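Local coordinates for protein tyrosyl-tRNA synthetase (PDB 2CYA) that probably attaches tyrosine to its cognate tRNA in two steps, activating the amino acid with ATP to Tyr-AMP and then transferring it to the acceptor end, at residues Arg35-Gly41 / Met176-Leu182; Leu120-Tyr126 / Ser171-Met176. The contacts are given in a common frame with arbitrary orientation. Residues are numbered along the deposited sequence.

Contact 1 (Arg35-Gly41 / Met176-Leu182); sequences RIKGYIG and MDLDIAL
Lys37 O accepts two backbone hydrogen bonds, from Asp179 N (2.8 Å) and Ile180 N (3.1 Å), where two parallel strands of the class I synthetase Rossmann-like sheet begin to pair. Asp179 has phi/psi of -97/-23, so its NH and the next both face Lys37 O. Its m rotamer brings OD2 to Lys37 N at 2.9 Å. Beyond this the strands are extended. Gly38 pairs with Ile180 and Tyr39 with Ala181; the short axes lie 4.9 Å apart at 26°. Tyr39 N donates to Ile180 O (3.3 Å), and Leu182 N to Tyr39 O (2.9 Å). Ile180 and Leu182 share a face with Ile40. Tyr39, a predicted tyrosine-binding residue, points to the other face with Ala181. There Met176 makes an oblique Met-aromatic contact, SD 5.1 Å from the Tyr39 ring centroid. Met176 follows helix 161-175, whose Schellman motif has Asp177 at C-prime with positive phi. At the far end one water accepts from Gly41 N (2.8 Å) and donates to Leu182 O (2.7 Å).

Contact 2 (Leu120-Tyr126 / Ser171-Met176); sequences LASDKDY and SDIFYM
Tyr175, Tyr126 and Leu120 carry most of this contact between the corner between helices 117-121 and 124-135 and the last turn of helix 161-175. Tyr175 (chi1 t, chi2 85°) reaches across from that turn. Its OH donates to Asp123 OD2 at 2.5 Å. Asp123 is the N-cap of helix 124-135, and its OD1 accepts from Asp125 N at 2.9 Å, so one carboxylate both caps the helix and anchors the Tyr175 hydroxyl. Tyr126 (chi1 t, chi2 75°) turns its ring edge to the face of Tyr175. This is a T-shaped pair, with centroids 5.7 Å apart and planes at 89°. Their CA atoms are 6.2 Å apart. Tyr126 OH donates to Asp172 OD1 at 2.7 Å, and Met168 O is a second acceptor sharing the one proton. Asp172 is a predicted tyrosine-binding residue, so Tyr126 is consistent with a second-shell role, holding that carboxylate in place. Leu120, in the last turn of helix 117-121, points toward the contact, with CG 3.6 Å from Tyr175 CD2 and CD2 3.5 Å from Asp172 OD1. Farther along helix 124-135, Leu129 also touches Tyr175, and Val130 and Val133 touch Ser171. Strand 68-73 brings Leu72 against Asp172 and Met176.

Overall arrangement
After helix 5-14, strand 19-21 and helix 23-32, the chain enters strand 37-42, the first half of contact 1. It then passes through strands 68-73 and 113-116 and reaches the corner 120-126, where contact 2 opens. Contact 2 closes a loop with helices but no strand when helix 161-175 returns. Only a short turn later, strand 180-184 closes the larger loop of contact 1. Contact 2 is therefore nested inside contact 1. The two share Met176 and have centres about 13 Å apart. Ile173, within 171-176, packs on Tyr39 and Ala181. Together they tie the parallel core of the mixed sheet, through helix 161-175, to the helices 117-121 and 124-135 beside the predicted tyrosine site.

Contact 1 (Arg35-Gly41 / Met176-Leu182)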
ATOM      1  N   ARG A  35      27.996 -11.442   9.997  1.00 41.41           N
ATOM      2  CA  ARG A  35      27.315 -12.012   8.840  1.00 41.81           C
ATOM      3  C   ARG A  35      26.670 -10.872   8.076  1.00 37.80           C
ATOM      4  O   ARG A  35      26.095  -9.961   8.659  1.00 36.16           O
ATOM      5  CB  ARG A  35      26.249 -13.017   9.279  1.00 46.66           C
ATOM      6  CG  ARG A  35      25.335 -12.492  10.377  1.00 54.98           C
ATOM      7  CD  ARG A  35      24.852 -13.631  11.285  1.00 60.50           C
ATOM      8  NE  ARG A  35      24.166 -13.134  12.482  1.00 63.65           N
ATOM      9  CZ  ARG A  35      23.886 -13.884  13.544  1.00 65.31           C
ATOM     10  NH1 ARG A  35      24.230 -15.166  13.565  1.00 66.65           N
ATOM     11  NH2 ARG A  35      23.266 -13.352  14.587  1.00 67.60           N
ATOM     12  N   ILE A  36      26.790 -10.932   6.761  1.00 35.59           N
ATOM     13  CA  ILE A  36      26.241  -9.910   5.880  1.00 33.77           C
ATOM     14  C   ILE A  36      25.151 -10.526   5.035  1.00 31.05           C
ATOM     15  O   ILE A  36      25.360 -11.583   4.453  1.00 31.63           O
ATOM     16  CB  ILE A  36      27.331  -9.386   4.950  1.00 33.79           C
ATOM     17  CG1 ILE A  36      28.476  -8.807   5.792  1.00 35.03           C
ATOM     18  CG2 ILE A  36      26.744  -8.381   3.972  1.00 35.83           C
ATOM     19  CD1 ILE A  36      29.582  -8.177   4.969  1.00 35.43           C
ATOM     20  N   LYS A  37      23.992  -9.876   4.970  1.00 29.98           N
ATOM     21  CA  LYS A  37      22.879 -10.385   4.161  1.00 28.04           C
ATOM     22  C   LYS A  37      22.611  -9.469   2.974  1.00 25.93           C
ATOM     23  O   LYS A  37      22.710  -8.242   3.084  1.00 25.31           O
ATOM     24  CB  LYS A  37      21.607 -10.486   4.995  1.00 31.69           C
ATOM     25  CG  LYS A  37      21.720 -11.373   6.212  1.00 32.59           C
ATOM     26  CD  LYS A  37      20.385 -11.412   6.948  1.00 38.52           C
ATOM     27  CE  LYS A  37      20.486 -12.203   8.237  1.00 40.59           C
ATOM     28  NZ  LYS A  37      19.145 -12.403   8.845  1.00 44.04           N
ATOM     29  N   GLY A  38      22.287 -10.064   1.832  1.00 24.15           N
ATOM     30  CA  GLY A  38      22.020  -9.254   0.664  1.00 23.55           C
ATOM     31  C   GLY A  38      21.016  -9.943  -0.230  1.00 24.15           C
ATOM     32  O   GLY A  38      20.680 -11.111  -0.018  1.00 25.19           O
ATOM     33  N   TYR A  39      20.518  -9.219  -1.218  1.00 22.28           N
ATOM     34  CA  TYR A  39      19.586  -9.811  -2.160  1.00 22.29           C
ATOM     35  C   TYR A  39      19.597  -9.013  -3.437  1.00 20.99           C
ATOM     36  O   TYR A  39      20.303  -8.005  -3.547  1.00 22.00           O
ATOM     37  CB  TYR A  39      18.142  -9.798  -1.598  1.00 19.78           C
ATOM     38  CG  TYR A  39      17.280  -8.594  -2.022  1.00 20.76           C
ATOM     39  CD1 TYR A  39      15.917  -8.760  -2.306  1.00 21.30           C
ATOM     40  CD2 TYR A  39      17.819  -7.311  -2.149  1.00 17.06           C
ATOM     41  CE1 TYR A  39      15.118  -7.693  -2.702  1.00 21.94           C
ATOM     42  CE2 TYR A  39      17.026  -6.225  -2.551  1.00 18.68           C
ATOM     43  CZ  TYR A  39      15.673  -6.424  -2.831  1.00 22.51           C
ATOM     44  OH  TYR A  39      14.876  -5.382  -3.287  1.00 20.08           O
ATOM     45  N   ILE A  40      18.838  -9.517  -4.406  1.00 21.39           N
ATOM     46  CA  ILE A  40      18.555  -8.811  -5.643  1.00 22.04           C
ATOM     47  C   ILE A  40      17.070  -9.138  -5.824  1.00 25.10           C
ATOM     48  O   ILE A  40      16.615 -10.257  -5.510  1.00 23.80           O
ATOM     49  CB  ILE A  40      19.334  -9.274  -6.906  1.00 21.70           C
ATOM     50  CG1 ILE A  40      18.949  -8.334  -8.063  1.00 23.13           C
ATOM     51  CG2 ILE A  40      19.041 -10.724  -7.249  1.00 25.02           C
ATOM     52  CD1 ILE A  40      19.676  -8.583  -9.427  1.00 18.33           C
ATOM     53  N   GLY A  41      16.311  -8.137  -6.244  1.00 24.74           N
ATOM     54  CA  GLY A  41      14.902  -8.327  -6.482  1.00 24.67           C
ATOM     55  C   GLY A  41      14.724  -8.007  -7.948  1.00 26.64           C
ATOM     56  O   GLY A  41      15.229  -6.988  -8.433  1.00 29.37           O
ATOM     57  N   MET A 176      13.615  -8.203   4.778  1.00 28.05           N
ATOM     58  CA  MET A 176      14.626  -9.267   4.699  1.00 27.76           C
ATOM     59  C   MET A 176      15.887  -8.956   5.495  1.00 29.13           C
ATOM     60  O   MET A 176      16.884  -9.683   5.418  1.00 30.27           O
ATOM     61  CB  MET A 176      14.964  -9.568   3.246  1.00 28.54           C
ATOM     62  CG  MET A 176      13.792 -10.204   2.506  1.00 31.26           C
ATOM     63  SD  MET A 176      14.172 -10.691   0.826  1.00 37.47           S
ATOM     64  CE  MET A 176      13.647  -9.298   0.015  1.00 34.28           C
ATOM     65  N   ASP A 177      15.840  -7.864   6.255  1.00 28.28           N
ATOM     66  CA  ASP A 177      16.942  -7.493   7.130  1.00 29.80           C
ATOM     67  C   ASP A 177      18.274  -7.465   6.397  1.00 28.53           C
ATOM     68  O   ASP A 177      19.251  -8.056   6.846  1.00 28.00           O
ATOM     69  CB  ASP A 177      17.001  -8.508   8.279  1.00 33.75           C
ATOM     70  CG  ASP A 177      17.846  -8.020   9.447  1.00 38.08           C
ATOM     71  OD1 ASP A 177      17.704  -6.833   9.815  1.00 40.77           O
ATOM     72  OD2 ASP A 177      18.629  -8.825   9.992  1.00 40.15           O
ATOM     73  N   LEU A 178      18.308  -6.761   5.277  1.00 26.03           N
ATOM     74  CA  LEU A 178      19.501  -6.708   4.448  1.00 26.42           C
ATOM     75  C   LEU A 178      20.533  -5.622   4.740  1.00 28.71           C
ATOM     76  O   LEU A 178      20.191  -4.482   5.106  1.00 27.72           O
ATOM     77  CB  LEU A 178      19.084  -6.573   2.989  1.00 22.42           C
ATOM     78  CG  LEU A 178      18.116  -7.617   2.454  1.00 22.19           C
ATOM     79  CD1 LEU A 178      17.775  -7.210   1.011  1.00 16.40           C
ATOM     80  CD2 LEU A 178      18.729  -9.048   2.521  1.00 18.66           C
ATOM     81  N   ASP A 179      21.801  -5.989   4.550  1.00 27.78           N
ATOM     82  CA  ASP A 179      22.913  -5.044   4.703  1.00 27.72           C
ATOM     83  C   ASP A 179      23.255  -4.520   3.305  1.00 26.81           C
ATOM     84  O   ASP A 179      23.832  -3.438   3.163  1.00 28.86           O
ATOM     85  CB  ASP A 179      24.139  -5.759   5.275  1.00 27.24           C
ATOM     86  CG  ASP A 179      23.877  -6.325   6.625  1.00 25.47           C
ATOM     87  OD1 ASP A 179      23.754  -5.535   7.573  1.00 29.39           O
ATOM     88  OD2 ASP A 179      23.767  -7.553   6.735  1.00 25.92           O
ATOM     89  N   ILE A 180      22.893  -5.301   2.286  1.00 25.81           N
ATOM     90  CA  ILE A 180      23.179  -4.959   0.890  1.00 25.22           C
ATOM     91  C   ILE A 180      22.040  -5.211  -0.098  1.00 24.24           C
ATOM     92  O   ILE A 180      21.394  -6.250  -0.076  1.00 24.51           O
ATOM     93  CB  ILE A 180      24.376  -5.775   0.343  1.00 24.80           C
ATOM     94  CG1 ILE A 180      25.651  -5.501   1.140  1.00 25.43           C
ATOM     95  CG2 ILE A 180      24.598  -5.425  -1.117  1.00 26.07           C
ATOM     96  CD1 ILE A 180      26.764  -6.483   0.793  1.00 25.26           C
ATOM     97  N   ALA A 181      21.858  -4.270  -1.008  1.00 25.59           N
ATOM     98  CA  ALA A 181      20.848  -4.368  -2.045  1.00 24.89           C
ATOM     99  C   ALA A 181      21.564  -4.334  -3.402  1.00 25.43           C
ATOM    100  O   ALA A 181      22.129  -3.312  -3.785  1.00 25.85           O
ATOM    101  CB  ALA A 181      19.874  -3.191  -1.940  1.00 23.46           C
ATOM    102  N   LEU A 182      21.565  -5.453  -4.113  1.00 24.69           N
ATOM    103  CA  LEU A 182      22.178  -5.505  -5.431  1.00 24.90           C
ATOM    104  C   LEU A 182      21.076  -5.270  -6.458  1.00 26.20           C
ATOM    105  O   LEU A 182      19.937  -5.687  -6.260  1.00 25.67           O
ATOM    106  CB  LEU A 182      22.797  -6.884  -5.672  1.00 26.02           C
ATOM    107  CG  LEU A 182      23.269  -7.198  -7.094  1.00 24.71           C
ATOM    108  CD1 LEU A 182      24.539  -6.403  -7.370  1.00 24.37           C
ATOM    109  CD2 LEU A 182      23.543  -8.705  -7.251  1.00 23.51           C
TER
HETATM  110  O   HOH W   1      17.268  -5.498  -6.650  1.00 19.94           O

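Contact 2 (Leu120-Tyr126 / Ser171-Met176)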
ATOM      1  N   LEU A 120       6.252 -12.806   1.316  1.00 30.56           N
ATOM      2  CA  LEU A 120       6.288 -11.557   2.055  1.00 30.24           C
ATOM      3  C   LEU A 120       4.866 -10.988   2.151  1.00 30.78           C
ATOM      4  O   LEU A 120       4.454 -10.497   3.200  1.00 32.61           O
ATOM      5  CB  LEU A 120       7.211 -10.552   1.353  1.00 31.38           C
ATOM      6  CG  LEU A 120       8.704 -10.567   1.736  1.00 31.34           C
ATOM      7  CD1 LEU A 120       9.284 -11.971   1.614  1.00 31.26           C
ATOM      8  CD2 LEU A 120       9.451  -9.608   0.840  1.00 28.30           C
ATOM      9  N   ALA A 121       4.125 -11.081   1.052  1.00 28.43           N
ATOM     10  CA  ALA A 121       2.767 -10.568   0.972  1.00 29.32           C
ATOM     11  C   ALA A 121       1.817 -11.176   1.999  1.00 29.80           C
ATOM     12  O   ALA A 121       0.829 -10.539   2.372  1.00 28.41           O
ATOM     13  CB  ALA A 121       2.203 -10.784  -0.453  1.00 27.69           C
ATOM     14  N   SER A 122       2.137 -12.388   2.451  1.00 29.24           N
ATOM     15  CA  SER A 122       1.333 -13.141   3.410  1.00 30.86           C
ATOM     16  C   SER A 122       1.614 -12.771   4.842  1.00 30.27           C
ATOM     17  O   SER A 122       1.001 -13.319   5.748  1.00 31.51           O
ATOM     18  CB  SER A 122       1.607 -14.647   3.295  1.00 30.86           C
ATOM     19  OG  SER A 122       1.352 -15.131   1.995  1.00 37.22           O
ATOM     20  N   ASP A 123       2.564 -11.882   5.062  1.00 30.33           N
ATOM     21  CA  ASP A 123       2.900 -11.527   6.427  1.00 30.67           C
ATOM     22  C   ASP A 123       2.436 -10.118   6.715  1.00 30.64           C
ATOM     23  O   ASP A 123       2.842  -9.173   6.037  1.00 30.23           O
ATOM     24  CB  ASP A 123       4.411 -11.641   6.648  1.00 31.57           C
ATOM     25  CG  ASP A 123       4.800 -11.502   8.109  1.00 33.56           C
ATOM     26  OD1 ASP A 123       3.953 -11.086   8.934  1.00 36.06           O
ATOM     27  OD2 ASP A 123       5.961 -11.811   8.443  1.00 35.19           O
ATOM     28  N   LYS A 124       1.585  -9.986   7.724  1.00 30.55           N
ATOM     29  CA  LYS A 124       1.073  -8.677   8.104  1.00 32.55           C
ATOM     30  C   LYS A 124       2.212  -7.732   8.461  1.00 31.09           C
ATOM     31  O   LYS A 124       2.147  -6.528   8.188  1.00 31.56           O
ATOM     32  CB  LYS A 124       0.099  -8.809   9.281  1.00 34.96           C
ATOM     33  CG  LYS A 124       0.706  -9.190  10.623  1.00 38.48           C
ATOM     34  CD  LYS A 124      -0.419  -9.378  11.659  1.00 41.73           C
ATOM     35  CE  LYS A 124       0.070  -9.204  13.094  1.00 44.57           C
ATOM     36  NZ  LYS A 124       1.135 -10.192  13.415  1.00 49.82           N
ATOM     37  N   ASP A 125       3.272  -8.268   9.055  1.00 30.43           N
ATOM     38  CA  ASP A 125       4.402  -7.418   9.416  1.00 31.09           C
ATOM     39  C   ASP A 125       5.041  -6.771   8.200  1.00 29.18           C
ATOM     40  O   ASP A 125       5.571  -5.673   8.293  1.00 29.61           O
ATOM     41  CB  ASP A 125       5.445  -8.208  10.200  1.00 34.68           C
ATOM     42  CG  ASP A 125       4.953  -8.582  11.587  1.00 37.34           C
ATOM     43  OD1 ASP A 125       4.053  -7.874  12.095  1.00 39.17           O
ATOM     44  OD2 ASP A 125       5.464  -9.566  12.166  1.00 39.81           O
ATOM     45  N   TYR A 126       4.987  -7.444   7.056  1.00 26.02           N
ATOM     46  CA  TYR A 126       5.547  -6.857   5.861  1.00 25.94           C
ATOM     47  C   TYR A 126       4.732  -5.610   5.496  1.00 26.64           C
ATOM     48  O   TYR A 126       5.303  -4.537   5.252  1.00 25.65           O
ATOM     49  CB  TYR A 126       5.513  -7.845   4.701  1.00 24.77           C
ATOM     50  CG  TYR A 126       5.861  -7.208   3.386  1.00 25.44           C
ATOM     51  CD1 TYR A 126       7.186  -6.878   3.067  1.00 24.68           C
ATOM     52  CD2 TYR A 126       4.872  -6.967   2.439  1.00 25.53           C
ATOM     53  CE1 TYR A 126       7.505  -6.335   1.824  1.00 26.20           C
ATOM     54  CE2 TYR A 126       5.174  -6.420   1.205  1.00 24.47           C
ATOM     55  CZ  TYR A 126       6.485  -6.104   0.894  1.00 26.91           C
ATOM     56  OH  TYR A 126       6.762  -5.553  -0.346  1.00 24.27           O
ATOM     57  N   SER A 171      10.467  -1.827   1.397  1.00 21.80           N
ATOM     58  CA  SER A 171      10.044  -2.710   2.467  1.00 22.46           C
ATOM     59  C   SER A 171      10.596  -4.118   2.314  1.00 21.53           C
ATOM     60  O   SER A 171      10.802  -4.801   3.308  1.00 22.50           O
ATOM     61  CB  SER A 171       8.513  -2.750   2.559  1.00 23.52           C
ATOM     62  OG  SER A 171       8.013  -1.460   2.864  1.00 24.63           O
ATOM     63  N   ASP A 172      10.797  -4.556   1.071  1.00 20.36           N
ATOM     64  CA  ASP A 172      11.358  -5.876   0.803  1.00 22.07           C
ATOM     65  C   ASP A 172      12.754  -5.932   1.428  1.00 22.19           C
ATOM     66  O   ASP A 172      13.118  -6.914   2.079  1.00 20.75           O
ATOM     67  CB  ASP A 172      11.517  -6.132  -0.705  1.00 18.13           C
ATOM     68  CG  ASP A 172      10.198  -6.278  -1.436  1.00 21.74           C
ATOM     69  OD1 ASP A 172       9.173  -6.583  -0.798  1.00 20.60           O
ATOM     70  OD2 ASP A 172      10.191  -6.110  -2.671  1.00 22.75           O
ATOM     71  N   ILE A 173      13.533  -4.873   1.191  1.00 21.77           N
ATOM     72  CA  ILE A 173      14.897  -4.756   1.709  1.00 22.19           C
ATOM     73  C   ILE A 173      14.889  -4.762   3.235  1.00 24.43           C
ATOM     74  O   ILE A 173      15.632  -5.517   3.851  1.00 24.20           O
ATOM     75  CB  ILE A 173      15.579  -3.441   1.183  1.00 21.98           C
ATOM     76  CG1 ILE A 173      15.834  -3.569  -0.325  1.00 21.16           C
ATOM     77  CG2 ILE A 173      16.887  -3.153   1.934  1.00 21.57           C
ATOM     78  CD1 ILE A 173      16.158  -2.243  -1.006  1.00 17.34           C
ATOM     79  N   PHE A 174      14.044  -3.941   3.855  1.00 25.36           N
ATOM     80  CA  PHE A 174      14.022  -3.914   5.320  1.00 26.19           C
ATOM     81  C   PHE A 174      13.473  -5.222   5.900  1.00 26.97           C
ATOM     82  O   PHE A 174      14.031  -5.774   6.858  1.00 25.09           O
ATOM     83  CB  PHE A 174      13.186  -2.737   5.860  1.00 26.75           C
ATOM     84  CG  PHE A 174      13.696  -1.360   5.458  1.00 27.54           C
ATOM     85  CD1 PHE A 174      15.058  -1.118   5.269  1.00 26.10           C
ATOM     86  CD2 PHE A 174      12.802  -0.287   5.345  1.00 27.18           C
ATOM     87  CE1 PHE A 174      15.523   0.163   4.979  1.00 28.07           C
ATOM     88  CE2 PHE A 174      13.253   1.008   5.054  1.00 25.11           C
ATOM     89  CZ  PHE A 174      14.611   1.240   4.869  1.00 28.20           C
ATOM     90  N   TYR A 175      12.384  -5.723   5.324  1.00 25.47           N
ATOM     91  CA  TYR A 175      11.785  -6.957   5.820  1.00 26.35           C
ATOM     92  C   TYR A 175      12.797  -8.106   5.825  1.00 27.27           C
ATOM     93  O   TYR A 175      12.831  -8.897   6.766  1.00 28.63           O
ATOM     94  CB  TYR A 175      10.583  -7.350   4.964  1.00 26.97           C
ATOM     95  CG  TYR A 175       9.865  -8.587   5.455  1.00 28.67           C
ATOM     96  CD1 TYR A 175       8.890  -8.507   6.457  1.00 30.45           C
ATOM     97  CD2 TYR A 175      10.143  -9.841   4.903  1.00 29.85           C
ATOM     98  CE1 TYR A 175       8.201  -9.656   6.890  1.00 31.12           C
ATOM     99  CE2 TYR A 175       9.467 -10.987   5.329  1.00 30.35           C
ATOM    100  CZ  TYR A 175       8.499 -10.887   6.321  1.00 30.59           C
ATOM    101  OH  TYR A 175       7.842 -12.025   6.744  1.00 33.46           O
ATOM    102  N   MET A 176      13.615  -8.203   4.778  1.00 28.05           N
ATOM    103  CA  MET A 176      14.626  -9.267   4.699  1.00 27.76           C
ATOM    104  C   MET A 176      15.887  -8.956   5.495  1.00 29.13           C
ATOM    105  O   MET A 176      16.884  -9.683   5.418  1.00 30.27           O
ATOM    106  CB  MET A 176      14.964  -9.568   3.246  1.00 28.54           C
ATOM    107  CG  MET A 176      13.792 -10.204   2.506  1.00 31.26           C
ATOM    108  SD  MET A 176      14.172 -10.691   0.826  1.00 37.47           S
ATOM    109  CE  MET A 176      13.647  -9.298   0.015  1.00 34.28           C
TER